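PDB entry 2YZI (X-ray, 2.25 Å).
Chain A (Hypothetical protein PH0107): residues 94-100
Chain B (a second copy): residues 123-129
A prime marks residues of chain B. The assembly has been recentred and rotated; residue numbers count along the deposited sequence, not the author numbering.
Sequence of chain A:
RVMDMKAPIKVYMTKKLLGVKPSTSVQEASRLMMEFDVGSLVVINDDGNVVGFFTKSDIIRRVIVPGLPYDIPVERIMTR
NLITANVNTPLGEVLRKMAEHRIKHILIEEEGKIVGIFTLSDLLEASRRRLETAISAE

Chain A, residues 94-100: VLRKMAE
Chain B 123-129: LLEASRR

A helix can pack against the C-terminal end of another without a single hydrogen bond between them, and this contact between two copies of PH0107 is a compact example. Residues 94-100 of chain A are helical throughout, with phi/psi near -60/-45, part of a longer helix. In chain B the helix runs to Ser127′; Arg128′ (-97/1) leads into Arg129′, whose positive phi (55/55) completes a Schellman motif, with Arg129′ N bonded to Ala126′ O at 2.9 Å. The stretches bury 275 Å² and are closest in register at Leu95 and Leu124′, whose CA atoms lie 7.4 Å apart.

Val94 (chi1 t) stays out of reach, but its O accepts from Met98 N at 2.7 Å. Leu95, rotamer m,t, points toward chain B: its CD2 meets CD1 of Leu124′ (t,p) at 3.8 Å, while its CD1 lies 3.8 Å from Ser127′ OG. That hydroxyl, with chi1 p, turns back on its own helix and donates to Leu124′ O at 2.5 Å; the hydroxyl is thus satisfied within its own helix, and its 3.8 Å approach to the Leu95 CD1 methyl is plain van der Waals contact.

Arg96 (t,t,p, chi4 62°) directs its CA-to-CB bond away, yet its CA sits 3.4 Å from Arg128′ NH1. Lys97 (t,t,m,t) also points away and makes no contact. The selenomethionine Met98 (m,t, chi3 95°) is sideways, its side chain no nearer than 4.8 Å. Ala99 points toward the partner and packs its CB over one face of the Arg128′ guanidinium, 3.4 Å from NE. Arg128′ reaches this position with chi angles m,t,p and chi4 67°; its NH1 lies 3.8 Å from Leu95 O, which already accepts from Ala99 N at 2.9 Å. Glu100 (t,t, chi3 -48°) ends the stretch sideways, beyond contact. Apolar packing and a guanidinium laid against a small side chain thus dominate.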

ATOM      1  N   VAL A  94     -13.769   0.698  11.381  1.00 16.44           N
ATOM      2  CA  VAL A  94     -12.540   1.224  10.791  1.00 16.47           C
ATOM      3  C   VAL A  94     -12.512   0.924   9.296  1.00 18.18           C
ATOM      4  O   VAL A  94     -12.286   1.814   8.474  1.00 19.21           O
ATOM      5  CB  VAL A  94     -11.282   0.612  11.434  1.00 14.33           C
ATOM      6  CG1 VAL A  94     -10.053   1.288  10.868  1.00 15.06           C
ATOM      7  CG2 VAL A  94     -11.324   0.772  12.957  1.00  9.70           C
ATOM      8  N   LEU A  95     -12.756  -0.331   8.942  1.00 17.97           N
ATOM      9  CA  LEU A  95     -12.761  -0.735   7.544  1.00 18.88           C
ATOM     10  C   LEU A  95     -13.762   0.088   6.733  1.00 19.75           C
ATOM     11  O   LEU A  95     -13.506   0.412   5.580  1.00 19.85           O
ATOM     12  CB  LEU A  95     -13.071  -2.230   7.429  1.00 16.82           C
ATOM     13  CG  LEU A  95     -12.091  -3.143   8.170  1.00 15.78           C
ATOM     14  CD1 LEU A  95     -12.405  -4.582   7.842  1.00 16.71           C
ATOM     15  CD2 LEU A  95     -10.663  -2.820   7.772  1.00 14.18           C
ATOM     16  N   ARG A  96     -14.899   0.424   7.337  1.00 20.65           N
ATOM     17  CA  ARG A  96     -15.906   1.240   6.658  1.00 22.56           C
ATOM     18  C   ARG A  96     -15.296   2.619   6.400  1.00 24.07           C
ATOM     19  O   ARG A  96     -15.260   3.099   5.265  1.00 24.58           O
ATOM     20  CB  ARG A  96     -17.157   1.408   7.525  1.00 20.83           C
ATOM     21  CG  ARG A  96     -18.194   2.351   6.919  1.00 21.43           C
ATOM     22  CD  ARG A  96     -19.137   2.945   7.974  1.00 21.55           C
ATOM     23  NE  ARG A  96     -18.517   4.050   8.701  1.00 21.42           N
ATOM     24  CZ  ARG A  96     -18.104   5.177   8.131  1.00 20.90           C
ATOM     25  NH1 ARG A  96     -18.252   5.348   6.831  1.00 22.88           N
ATOM     26  NH2 ARG A  96     -17.524   6.124   8.850  1.00 22.65           N
ATOM     27  N   LYS A  97     -14.809   3.246   7.468  1.00 24.99           N
ATOM     28  CA  LYS A  97     -14.195   4.563   7.371  1.00 25.64           C
ATOM     29  C   LYS A  97     -13.080   4.571   6.320  1.00 24.93           C
ATOM     30  O   LYS A  97     -13.004   5.483   5.495  1.00 22.29           O
ATOM     31  CB  LYS A  97     -13.658   4.987   8.743  1.00 26.41           C
ATOM     32  CG  LYS A  97     -12.994   6.345   8.749  1.00 27.97           C
ATOM     33  CD  LYS A  97     -12.771   6.874  10.161  1.00 29.80           C
ATOM     34  CE  LYS A  97     -14.067   7.348  10.797  1.00 29.32           C
ATOM     35  NZ  LYS A  97     -13.809   8.072  12.066  1.00 29.21           N
HETATM   36  N   MSE A  98     -12.227   3.549   6.344  1.00 30.83           N
HETATM   37  CA  MSE A  98     -11.141   3.441   5.367  1.00 27.57           C
HETATM   38  C   MSE A  98     -11.694   3.369   3.948  1.00 27.62           C
HETATM   39  O   MSE A  98     -11.202   4.043   3.045  1.00 27.57           O
HETATM   40  CB  MSE A  98     -10.291   2.199   5.632  1.00 25.90           C
HETATM   41  CG  MSE A  98      -9.466   2.275   6.898  1.00 26.60           C
HETATM   42 SE   MSE A  98      -8.400   0.680   7.154  1.00 28.59          SE
HETATM   43  CE  MSE A  98      -6.718   1.271   6.375  1.00 26.26           C
ATOM     44  N   ALA A  99     -12.715   2.542   3.755  1.00 27.37           N
ATOM     45  CA  ALA A  99     -13.312   2.401   2.437  1.00 27.71           C
ATOM     46  C   ALA A  99     -13.908   3.742   2.012  1.00 28.90           C
ATOM     47  O   ALA A  99     -13.720   4.189   0.885  1.00 28.19           O
ATOM     48  CB  ALA A  99     -14.384   1.322   2.465  1.00 26.15           C
ATOM     49  N   GLU A 100     -14.603   4.395   2.936  1.00 28.87           N
ATOM     50  CA  GLU A 100     -15.227   5.675   2.653  1.00 29.45           C
ATOM     51  C   GLU A 100     -14.230   6.752   2.229  1.00 29.41           C
ATOM     52  O   GLU A 100     -14.467   7.480   1.263  1.00 28.48           O
ATOM     53  CB  GLU A 100     -16.004   6.161   3.874  1.00 33.23           C
ATOM     54  CG  GLU A 100     -16.710   7.492   3.647  1.00 37.55           C
ATOM     55  CD  GLU A 100     -17.416   8.000   4.887  1.00 41.45           C
ATOM     56  OE1 GLU A 100     -18.137   7.207   5.521  1.00 43.65           O
ATOM     57  OE2 GLU A 100     -17.266   9.195   5.221  1.00 43.25           O
TER
ATOM     58  N   LEU B 123      -7.951  -7.367  -0.555  1.00 21.18           N
ATOM     59  CA  LEU B 123      -8.205  -7.976   0.745  1.00 20.89           C
ATOM     60  C   LEU B 123      -9.280  -7.176   1.468  1.00 20.61           C
ATOM     61  O   LEU B 123     -10.204  -7.739   2.057  1.00 21.45           O
ATOM     62  CB  LEU B 123      -6.935  -7.979   1.590  1.00 20.47           C
ATOM     63  CG  LEU B 123      -7.101  -8.484   3.027  1.00 21.23           C
ATOM     64  CD1 LEU B 123      -7.541  -9.945   2.996  1.00 18.11           C
ATOM     65  CD2 LEU B 123      -5.786  -8.326   3.801  1.00 18.31           C
ATOM     66  N   LEU B 124      -9.135  -5.857   1.431  1.00 21.80           N
ATOM     67  CA  LEU B 124     -10.089  -4.962   2.056  1.00 22.33           C
ATOM     68  C   LEU B 124     -11.464  -5.189   1.441  1.00 23.43           C
ATOM     69  O   LEU B 124     -12.480  -5.237   2.144  1.00 23.15           O
ATOM     70  CB  LEU B 124      -9.671  -3.507   1.843  1.00 21.96           C
ATOM     71  CG  LEU B 124     -10.637  -2.505   2.483  1.00 21.17           C
ATOM     72  CD1 LEU B 124     -10.675  -2.769   3.998  1.00 21.14           C
ATOM     73  CD2 LEU B 124     -10.214  -1.064   2.175  1.00 19.86           C
ATOM     74  N   GLU B 125     -11.484  -5.326   0.117  1.00 25.11           N
ATOM     75  CA  GLU B 125     -12.720  -5.555  -0.623  1.00 26.95           C
ATOM     76  C   GLU B 125     -13.388  -6.860  -0.152  1.00 26.15           C
ATOM     77  O   GLU B 125     -14.602  -6.905   0.077  1.00 26.50           O
ATOM     78  CB  GLU B 125     -12.409  -5.647  -2.115  1.00 30.59           C
ATOM     79  CG  GLU B 125     -13.475  -5.092  -3.013  1.00 37.43           C
ATOM     80  CD  GLU B 125     -13.522  -3.585  -2.969  1.00 40.45           C
ATOM     81  OE1 GLU B 125     -13.862  -3.018  -1.911  1.00 41.84           O
ATOM     82  OE2 GLU B 125     -13.209  -2.967  -4.004  1.00 44.30           O
ATOM     83  N   ALA B 126     -12.595  -7.918  -0.018  1.00 24.92           N
ATOM     84  CA  ALA B 126     -13.110  -9.204   0.424  1.00 24.29           C
ATOM     85  C   ALA B 126     -13.593  -9.130   1.875  1.00 24.72           C
ATOM     86  O   ALA B 126     -14.628  -9.698   2.215  1.00 24.47           O
ATOM     87  CB  ALA B 126     -12.041 -10.272   0.276  1.00 23.99           C
ATOM     88  N   SER B 127     -12.851  -8.425   2.725  1.00 24.66           N
ATOM     89  CA  SER B 127     -13.230  -8.287   4.127  1.00 26.67           C
ATOM     90  C   SER B 127     -14.553  -7.547   4.277  1.00 27.57           C
ATOM     91  O   SER B 127     -15.220  -7.665   5.299  1.00 27.89           O
ATOM     92  CB  SER B 127     -12.147  -7.539   4.900  1.00 27.06           C
ATOM     93  OG  SER B 127     -12.010  -6.219   4.419  1.00 30.82           O
ATOM     94  N   ARG B 128     -14.924  -6.782   3.258  1.00 29.07           N
ATOM     95  CA  ARG B 128     -16.166  -6.020   3.276  1.00 30.90           C
ATOM     96  C   ARG B 128     -17.291  -6.755   2.551  1.00 30.88           C
ATOM     97  O   ARG B 128     -18.400  -6.243   2.433  1.00 30.60           O
ATOM     98  CB  ARG B 128     -15.944  -4.646   2.634  1.00 32.02           C
ATOM     99  CG  ARG B 128     -15.190  -3.655   3.511  1.00 32.69           C
ATOM    100  CD  ARG B 128     -14.802  -2.391   2.734  1.00 34.85           C
ATOM    101  NE  ARG B 128     -15.951  -1.650   2.214  1.00 36.61           N
ATOM    102  CZ  ARG B 128     -16.844  -1.015   2.969  1.00 35.62           C
ATOM    103  NH1 ARG B 128     -16.729  -1.022   4.288  1.00 34.80           N
ATOM    104  NH2 ARG B 128     -17.855  -0.372   2.398  1.00 36.73           N
ATOM    105  N   ARG B 129     -16.990  -7.950   2.055  1.00 32.20           N
ATOM    106  CA  ARG B 129     -17.967  -8.775   1.346  1.00 32.93           C
ATOM    107  C   ARG B 129     -18.627  -8.063   0.162  1.00 33.11           C
ATOM    108  O   ARG B 129     -19.852  -7.984   0.089  1.00 33.72           O
ATOM    109  CB  ARG B 129     -19.045  -9.255   2.329  1.00 34.22           C
ATOM    110  CG  ARG B 129     -18.489 -10.046   3.508  1.00 36.20           C
ATOM    111  CD  ARG B 129     -19.290  -9.815   4.790  1.00 39.70           C
ATOM    112  NE  ARG B 129     -20.588 -10.483   4.798  1.00 41.19           N
ATOM    113  CZ  ARG B 129     -21.438 -10.445   5.821  1.00 43.00           C
ATOM    114  NH1 ARG B 129     -21.128  -9.768   6.918  1.00 41.49           N
ATOM    115  NH2 ARG B 129     -22.593 -11.095   5.752  1.00 42.79           N
TER